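7,8-dihydro-6-hydroxymethylpterin pyrophosphokinase-dihydropteroate synthase (Plasmodium falciparum, PDB 6JWS) probably carries out two consecutive steps of folate synthesis, pyrophosphorylation of 6-hydroxymethyl-7,8-dihydropterin by ATP and its condensation with 4-aminobenzoate to give dihydropteroate. Local coordinates at residues S358-K361 and N365-I368; N487-C492 and P511-L516; T542-D545 and Y549-K552. The protein carries 1 engineered substitution. One frame throughout, in Å; residues are numbered along the deposited sequence.

Contact 1: S358-K361 and N365-I368; sequences SRMK and NINI
The peptide carbonyl of M360 takes the N-H of I366 from above its plane, 43° out of it and off the lone pairs, with I366 N 3.0 Å from M360 O. The bond is nonetheless nearly straight at its hydrogen, 173°. The carboxamide of N365 turns its oxygen toward K361, the two side chains running alongside each other, but K361 NZ stays 3.9 Å from N365 OD1, well off the amide plane and beyond hydrogen-bond distance. N365 N gives only a weak, bent hydrogen bond to K361 O, at 3.0 Å.

These contacts finish helix 349-364. At N365 the helix ends, phi turning positive (56°), and this left-handed twist swings the chain back so that I366 reaches a carbonyl six residues earlier. The backbone then leads on to strand 372-377 of the six-stranded antiparallel sheet, and I368 O is tied to N372 ND2. The same sheet holds strand 208-214 with the magnesium-binding D208 and D210, consistent with the pyrophosphokinase part.

On the apolar side, M360 lies alongside I366. Its chain bends at both chi2 and chi3 and so carries the terminal methyl across the isoleucine: M360 CE is 3.4 Å from I366 CB and 3.5 Å from I366 CG2, tight for carbon pairs. Further back along the same chain, M360 CG rests 4.2 Å from I368 CB.

Chemically, two acceptors, M360 O and I366 O, approach to 3.4 Å, so the turn must rest mainly on the firm I366 N to M360 O bond and close packing of the M360 methyl on I366.

Contact 2: N487-C492 and P511-L516; sequences NVFKEC and PEIIKL
F489 turns its CG away from its own backbone N (chi1 -168°), which lays the ring beside L516, while L516 keeps CG next to its N (chi1 -63°) and extends CD1 over the helix backbone. The phenyl and the leucine run antiparallel, each passing the other's flank. L516 CB meets the ring at its edge, in plane, 3.7 Å from F489 CD2. Beyond it, L516 CD1 sits 3.6 Å from K490 N and 3.7 Å from K490 CB, the leucine running roughly perpendicular to the first carbons of the lysine; the ammonium of K490 leads away to a salt bridge with D494. I513 is stretched out, and its CD1 touches F489 CB at 3.8 Å.

Both segments belong to the TIM barrel of the dihydropteroate synthase part. Helix 486-494 follows strand 478-482; the other segment lies in the connection between the parallel strands 500-503 and 525-529. F489 is packed inward on I481, V498 and L501, and I513 also rests on L501. The turns of 511-516 are pinned by i to i+3 bonds, among them L516 N to I513 O, 3.0 Å, which holds L516 one turn beyond I513 with F489 reaching both.

Contact 3: T542-D545 and Y549-K552; sequences TNYD and YDIK
Hydrogen bonds through water carry the polar link between D545 and D550. One molecule accepts from D545 N at 2.9 Å and donates to D550 OD2 at 2.7 Å; a second donates to both carboxylates, 2.6 Å from D545 OD2 and 2.9 Å from D550 OD1. Each oxygen of D550 thus accepts one hydrogen bond from water, and the two waters, with N546 N on OD2, should restrain the rotation of its carboxylate. D545 N also comes 3.2 Å from D550 OD2, but the angle is poor and the first water bridges them instead. Away from this link, the hydroxyl of Y544 bonds to A581 O.

By charge, the two aspartates are alike. Their nearest oxygens, D545 OD2 and D550 OD1, stay 4.7 Å apart, with the second water probably easing the repulsion by giving a hydrogen to each. The partial positive charge of the helix start would be expected to stabilise the D550 carboxylate further. CG of D550 lies beside its backbone N (chi1 -65°), which folds the group back toward that first turn.

The segments flank the junction at which the loop after strand 525-529 enters helix 547-564, a beta-to-alpha connection of the TIM barrel in the dihydropteroate synthase part.

A single apolar pair lies between the segments, Y544 CE2 and I551 CD1, which approach obliquely at 4.2 Å; L590 and Y597 also touch this isoleucine.

Two groups meet the Y544 ring itself. D550 OD2 lies at its edge, near the ring plane, on the side of CB. R532 makes a cation-pi contact with the ring and also bonds N543 O, gripping the loop.

Overall arrangement
Along the chain the three contacts follow in series, none nested in or crossing another. Contact 1 closes a short turn at the end of helix 349-364, on the way to strand 372-377 of the six-stranded antiparallel sheet. Contact 2 closes a longer loop, over strand 500-503, and ties helix 486-494 to the connection leading to strand 525-529. Contact 3 closes the turn into the next helix, 547-564, so contacts 2 and 3 secure successive pieces of the same TIM barrel, their centres about 28 Å apart. Contact 1 lies at the surface, its centre about 45 Å from that of contact 2, across the chain's centre; none touches another.

Contact 1: S358-K361 and N365-I368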
loop_
_atom_site.group_PDB
_atom_site.type_symbol
_atom_site.label_atom_id
_atom_site.label_comp_id
_atom_site.label_asym_id
_atom_site.label_seq_id
_atom_site.Cartn_x
_atom_site.Cartn_y
_atom_site.Cartn_z
ATOM N N SER B 358 10.176 16.065 -20.425
ATOM C CA SER B 358 10.086 17.164 -19.481
ATOM C C SER B 358 9.455 18.401 -20.129
ATOM O O SER B 358 8.718 19.133 -19.476
ATOM C CB SER B 358 11.396 17.431 -18.796
ATOM O OG SER B 358 12.326 17.953 -19.707
ATOM N N ARG B 359 9.651 18.574 -21.437
ATOM C CA ARG B 359 8.972 19.652 -22.136
ATOM C C ARG B 359 7.474 19.383 -22.277
ATOM O O ARG B 359 6.693 20.325 -22.224
ATOM C CB ARG B 359 9.677 19.980 -23.454
ATOM C CG ARG B 359 10.708 21.083 -23.295
ATOM C CD ARG B 359 12.049 20.815 -23.923
ATOM N NE ARG B 359 11.935 20.502 -25.333
ATOM C CZ ARG B 359 12.910 20.684 -26.225
ATOM N NH1 ARG B 359 14.072 21.201 -25.851
ATOM N NH2 ARG B 359 12.719 20.346 -27.488
ATOM N N MET B 360 7.050 18.124 -22.465
ATOM C CA MET B 360 5.613 17.878 -22.488
ATOM C C MET B 360 5.004 18.241 -21.129
ATOM O O MET B 360 3.902 18.780 -21.067
ATOM C CB MET B 360 5.244 16.434 -22.852
ATOM C CG MET B 360 5.439 16.106 -24.323
ATOM S SD MET B 360 4.160 16.739 -25.470
ATOM C CE MET B 360 2.746 16.829 -24.385
ATOM N N LYS B 361 5.742 17.958 -20.053
ATOM C CA LYS B 361 5.325 18.328 -18.712
ATOM C C LYS B 361 5.243 19.851 -18.571
ATOM O O LYS B 361 4.185 20.368 -18.230
ATOM C CB LYS B 361 6.253 17.710 -17.661
ATOM C CG LYS B 361 5.790 17.856 -16.218
ATOM C CD LYS B 361 4.351 17.430 -16.022
ATOM C CE LYS B 361 3.966 17.290 -14.562
ATOM N NZ LYS B 361 2.514 17.040 -14.410
ATOM N N ASN B 365 1.673 20.597 -19.892
ATOM C CA ASN B 365 1.119 19.955 -18.710
ATOM C C ASN B 365 0.612 18.541 -19.024
ATOM O O ASN B 365 -0.458 18.139 -18.565
ATOM C CB ASN B 365 0.056 20.831 -18.043
ATOM C CG ASN B 365 -0.283 20.358 -16.642
ATOM O OD1 ASN B 365 0.597 20.189 -15.797
ATOM N ND2 ASN B 365 -1.561 20.132 -16.389
ATOM N N ILE B 366 1.389 17.782 -19.803
ATOM C CA ILE B 366 1.022 16.414 -20.142
ATOM C C ILE B 366 2.061 15.462 -19.548
ATOM O O ILE B 366 3.251 15.757 -19.584
ATOM C CB ILE B 366 0.857 16.272 -21.670
ATOM C CG1 ILE B 366 -0.461 16.897 -22.131
ATOM C CG2 ILE B 366 0.988 14.826 -22.137
ATOM C CD1 ILE B 366 -0.666 16.870 -23.629
ATOM N N ASN B 367 1.605 14.347 -18.955
ATOM C CA ASN B 367 2.511 13.242 -18.664
ATOM C C ASN B 367 2.431 12.267 -19.835
ATOM O O ASN B 367 1.427 11.566 -19.988
ATOM C CB ASN B 367 2.251 12.588 -17.302
ATOM C CG ASN B 367 3.157 11.398 -17.010
ATOM O OD1 ASN B 367 4.151 11.137 -17.707
ATOM N ND2 ASN B 367 2.849 10.679 -15.941
ATOM N N ILE B 368 3.468 12.301 -20.686
ATOM C CA ILE B 368 3.498 11.631 -21.982
ATOM C C ILE B 368 3.591 10.115 -21.781
ATOM O O ILE B 368 3.283 9.342 -22.691
ATOM C CB ILE B 368 4.641 12.199 -22.868
ATOM C CG1 ILE B 368 4.517 11.829 -24.351
ATOM C CG2 ILE B 368 6.012 11.830 -22.321
ATOM C CD1 ILE B 368 3.226 12.251 -25.019
#

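Contact 2: N487-C492 and P511-L516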
loop_
_atom_site.group_PDB
_atom_site.type_symbol
_atom_site.label_atom_id
_atom_site.label_comp_id
_atom_site.label_asym_id
_atom_site.label_seq_id
_atom_site.Cartn_x
_atom_site.Cartn_y
_atom_site.Cartn_z
ATOM N N ASN B 487 18.187 -30.317 -23.097
ATOM C CA ASN B 487 17.492 -31.462 -23.677
ATOM C C ASN B 487 16.027 -31.491 -23.247
ATOM O O ASN B 487 15.148 -31.755 -24.065
ATOM C CB ASN B 487 18.217 -32.789 -23.424
ATOM C CG ASN B 487 19.374 -32.965 -24.388
ATOM O OD1 ASN B 487 19.367 -32.403 -25.477
ATOM N ND2 ASN B 487 20.395 -33.708 -23.999
ATOM N N VAL B 488 15.770 -31.187 -21.972
ATOM C CA VAL B 488 14.412 -31.161 -21.458
ATOM C C VAL B 488 13.636 -30.062 -22.178
ATOM O O VAL B 488 12.582 -30.324 -22.761
ATOM C CB VAL B 488 14.394 -31.005 -19.921
ATOM C CG1 VAL B 488 13.014 -30.617 -19.391
ATOM C CG2 VAL B 488 14.899 -32.272 -19.228
ATOM N N PHE B 489 14.192 -28.841 -22.198
ATOM C CA PHE B 489 13.489 -27.744 -22.834
ATOM C C PHE B 489 13.217 -28.046 -24.307
ATOM O O PHE B 489 12.133 -27.725 -24.788
ATOM C CB PHE B 489 14.190 -26.386 -22.671
ATOM C CG PHE B 489 13.313 -25.214 -23.087
ATOM C CD1 PHE B 489 12.139 -24.924 -22.407
ATOM C CD2 PHE B 489 13.657 -24.397 -24.157
ATOM C CE1 PHE B 489 11.332 -23.857 -22.785
ATOM C CE2 PHE B 489 12.869 -23.307 -24.506
ATOM C CZ PHE B 489 11.696 -23.050 -23.838
ATOM N N LYS B 490 14.202 -28.627 -25.017
ATOM C CA LYS B 490 14.052 -28.936 -26.436
ATOM C C LYS B 490 12.871 -29.885 -26.689
ATOM O O LYS B 490 12.047 -29.642 -27.560
ATOM C CB LYS B 490 15.361 -29.478 -27.030
ATOM C CG LYS B 490 15.297 -29.791 -28.520
ATOM C CD LYS B 490 16.640 -30.197 -29.127
ATOM C CE LYS B 490 16.505 -30.950 -30.438
ATOM N NZ LYS B 490 15.566 -30.284 -31.374
ATOM N N GLU B 491 12.762 -30.951 -25.907
ATOM C CA GLU B 491 11.688 -31.912 -26.126
ATOM C C GLU B 491 10.341 -31.243 -25.849
ATOM O O GLU B 491 9.352 -31.570 -26.495
ATOM C CB GLU B 491 11.885 -33.161 -25.259
ATOM C CG GLU B 491 10.924 -34.292 -25.608
ATOM C CD GLU B 491 10.955 -35.523 -24.713
ATOM O OE1 GLU B 491 11.771 -35.575 -23.774
ATOM O OE2 GLU B 491 10.134 -36.424 -24.938
ATOM N N CYS B 492 10.312 -30.287 -24.911
ATOM C CA CYS B 492 9.068 -29.612 -24.573
ATOM C C CYS B 492 8.632 -28.687 -25.700
ATOM O O CYS B 492 7.468 -28.713 -26.076
ATOM C CB CYS B 492 9.167 -28.839 -23.269
ATOM S SG CYS B 492 9.317 -29.925 -21.832
ATOM N N PRO B 511 24.112 -21.770 -22.162
ATOM C CA PRO B 511 23.644 -20.636 -22.966
ATOM C C PRO B 511 22.980 -21.029 -24.283
ATOM O O PRO B 511 22.155 -20.266 -24.783
ATOM C CB PRO B 511 24.887 -19.765 -23.170
ATOM C CG PRO B 511 25.755 -20.129 -21.981
ATOM C CD PRO B 511 25.521 -21.610 -21.754
ATOM N N GLU B 512 23.236 -22.264 -24.764
ATOM C CA GLU B 512 22.647 -22.738 -26.012
ATOM C C GLU B 512 21.124 -22.851 -25.898
ATOM O O GLU B 512 20.427 -22.813 -26.910
ATOM C CB GLU B 512 23.273 -24.052 -26.508
ATOM C CG GLU B 512 24.808 -24.070 -26.500
ATOM C CD GLU B 512 25.514 -23.020 -27.358
ATOM O OE1 GLU B 512 24.927 -22.584 -28.368
ATOM O OE2 GLU B 512 26.660 -22.631 -27.019
ATOM N N ILE B 513 20.603 -22.978 -24.667
ATOM C CA ILE B 513 19.162 -23.092 -24.457
ATOM C C ILE B 513 18.449 -21.886 -25.064
ATOM O O ILE B 513 17.259 -21.967 -25.366
ATOM C CB ILE B 513 18.828 -23.290 -22.959
ATOM C CG1 ILE B 513 17.448 -23.919 -22.750
ATOM C CG2 ILE B 513 19.004 -22.007 -22.144
ATOM C CD1 ILE B 513 17.244 -24.460 -21.352
ATOM N N ILE B 514 19.192 -20.789 -25.243
ATOM C CA ILE B 514 18.694 -19.512 -25.741
ATOM C C ILE B 514 18.250 -19.651 -27.198
ATOM O O ILE B 514 17.221 -19.104 -27.597
ATOM C CB ILE B 514 19.766 -18.423 -25.513
ATOM C CG1 ILE B 514 19.705 -17.899 -24.080
ATOM C CG2 ILE B 514 19.713 -17.291 -26.533
ATOM C CD1 ILE B 514 21.024 -17.324 -23.602
ATOM N N LYS B 515 18.982 -20.458 -27.968
ATOM C CA LYS B 515 18.627 -20.734 -29.352
ATOM C C LYS B 515 17.281 -21.442 -29.433
ATOM O O LYS B 515 16.605 -21.370 -30.454
ATOM C CB LYS B 515 19.635 -21.676 -30.016
ATOM C CG LYS B 515 21.070 -21.178 -30.133
ATOM C CD LYS B 515 21.856 -22.199 -30.933
ATOM C CE LYS B 515 23.162 -22.626 -30.301
ATOM N NZ LYS B 515 23.362 -24.096 -30.361
ATOM N N LEU B 516 16.885 -22.121 -28.359
ATOM C CA LEU B 516 15.608 -22.804 -28.354
ATOM C C LEU B 516 14.451 -21.820 -28.158
ATOM O O LEU B 516 13.310 -22.226 -28.349
ATOM C CB LEU B 516 15.611 -23.877 -27.254
ATOM C CG LEU B 516 16.617 -25.032 -27.388
ATOM C CD1 LEU B 516 16.434 -26.028 -26.242
ATOM C CD2 LEU B 516 16.443 -25.760 -28.720
#

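Contact 3: T542-D545 and Y549-K552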
loop_
_atom_site.group_PDB
_atom_site.type_symbol
_atom_site.label_atom_id
_atom_site.label_comp_id
_atom_site.label_asym_id
_atom_site.label_seq_id
_atom_site.Cartn_x
_atom_site.Cartn_y
_atom_site.Cartn_z
ATOM N N THR B 542 26.974 -15.438 0.447
ATOM C CA THR B 542 26.079 -14.403 0.926
ATOM C C THR B 542 26.749 -13.026 0.990
ATOM O O THR B 542 26.107 -12.031 1.375
ATOM C CB THR B 542 25.500 -14.950 2.234
ATOM O OG1 THR B 542 24.141 -15.219 1.912
ATOM C CG2 THR B 542 25.708 -14.088 3.451
ATOM N N ASN B 543 28.005 -12.950 0.540
ATOM C CA ASN B 543 28.716 -11.677 0.562
ATOM C C ASN B 543 28.503 -10.905 -0.741
ATOM O O ASN B 543 28.883 -11.347 -1.816
ATOM C CB ASN B 543 30.205 -11.839 0.891
ATOM C CG ASN B 543 30.471 -12.576 2.188
ATOM O OD1 ASN B 543 29.697 -12.465 3.141
ATOM N ND2 ASN B 543 31.573 -13.324 2.250
ATOM N N TYR B 544 27.939 -9.708 -0.625
ATOM C CA TYR B 544 27.685 -8.890 -1.788
ATOM C C TYR B 544 28.324 -7.527 -1.557
ATOM O O TYR B 544 28.175 -6.940 -0.491
ATOM C CB TYR B 544 26.176 -8.730 -2.005
ATOM C CG TYR B 544 25.478 -9.988 -2.449
ATOM C CD1 TYR B 544 24.998 -10.905 -1.515
ATOM C CD2 TYR B 544 25.315 -10.267 -3.811
ATOM C CE1 TYR B 544 24.377 -12.076 -1.926
ATOM C CE2 TYR B 544 24.696 -11.436 -4.235
ATOM C CZ TYR B 544 24.222 -12.331 -3.286
ATOM O OH TYR B 544 23.624 -13.484 -3.700
ATOM N N ASP B 545 28.994 -7.009 -2.573
ATOM C CA ASP B 545 29.465 -5.641 -2.514
ATOM C C ASP B 545 28.284 -4.658 -2.388
ATOM O O ASP B 545 28.262 -3.813 -1.511
ATOM C CB ASP B 545 30.358 -5.346 -3.715
ATOM C CG ASP B 545 30.868 -3.925 -3.662
ATOM O OD1 ASP B 545 31.306 -3.497 -2.563
ATOM O OD2 ASP B 545 30.780 -3.240 -4.696
ATOM N N TYR B 549 22.093 -3.681 -6.196
ATOM C CA TYR B 549 22.567 -3.287 -7.515
ATOM C C TYR B 549 23.395 -4.384 -8.191
ATOM O O TYR B 549 23.371 -4.484 -9.426
ATOM C CB TYR B 549 23.205 -1.894 -7.449
ATOM C CG TYR B 549 22.151 -0.846 -7.177
ATOM C CD1 TYR B 549 21.338 -0.379 -8.204
ATOM C CD2 TYR B 549 21.905 -0.403 -5.889
ATOM C CE1 TYR B 549 20.334 0.544 -7.954
ATOM C CE2 TYR B 549 20.904 0.522 -5.623
ATOM C CZ TYR B 549 20.120 0.992 -6.661
ATOM O OH TYR B 549 19.140 1.914 -6.417
ATOM N N ASP B 550 24.082 -5.218 -7.398
ATOM C CA ASP B 550 24.812 -6.348 -7.966
ATOM C C ASP B 550 23.855 -7.285 -8.720
ATOM O O ASP B 550 24.134 -7.668 -9.855
ATOM C CB ASP B 550 25.628 -7.101 -6.906
ATOM C CG ASP B 550 26.766 -6.275 -6.300
ATOM O OD1 ASP B 550 27.129 -5.216 -6.901
ATOM O OD2 ASP B 550 27.272 -6.674 -5.212
ATOM N N ILE B 551 22.708 -7.604 -8.094
ATOM C CA ILE B 551 21.716 -8.510 -8.658
ATOM C C ILE B 551 21.045 -7.872 -9.877
ATOM O O ILE B 551 21.001 -8.480 -10.939
ATOM C CB ILE B 551 20.744 -8.982 -7.552
ATOM C CG1 ILE B 551 21.430 -10.000 -6.623
ATOM C CG2 ILE B 551 19.451 -9.525 -8.129
ATOM C CD1 ILE B 551 20.808 -10.088 -5.253
ATOM N N LYS B 552 20.604 -6.609 -9.756
ATOM C CA LYS B 552 20.086 -5.837 -10.877
ATOM C C LYS B 552 21.068 -5.811 -12.052
ATOM O O LYS B 552 20.680 -6.074 -13.206
ATOM C CB LYS B 552 19.729 -4.401 -10.457
ATOM C CG LYS B 552 18.991 -3.594 -11.513
ATOM C CD LYS B 552 18.728 -2.121 -11.206
ATOM C CE LYS B 552 18.261 -1.414 -12.463
ATOM N NZ LYS B 552 17.500 -0.170 -12.185
HETATM O O HOH W 1 28.756 -8.862 -4.848
HETATM O O HOH W 2 29.161 -3.162 -6.732
#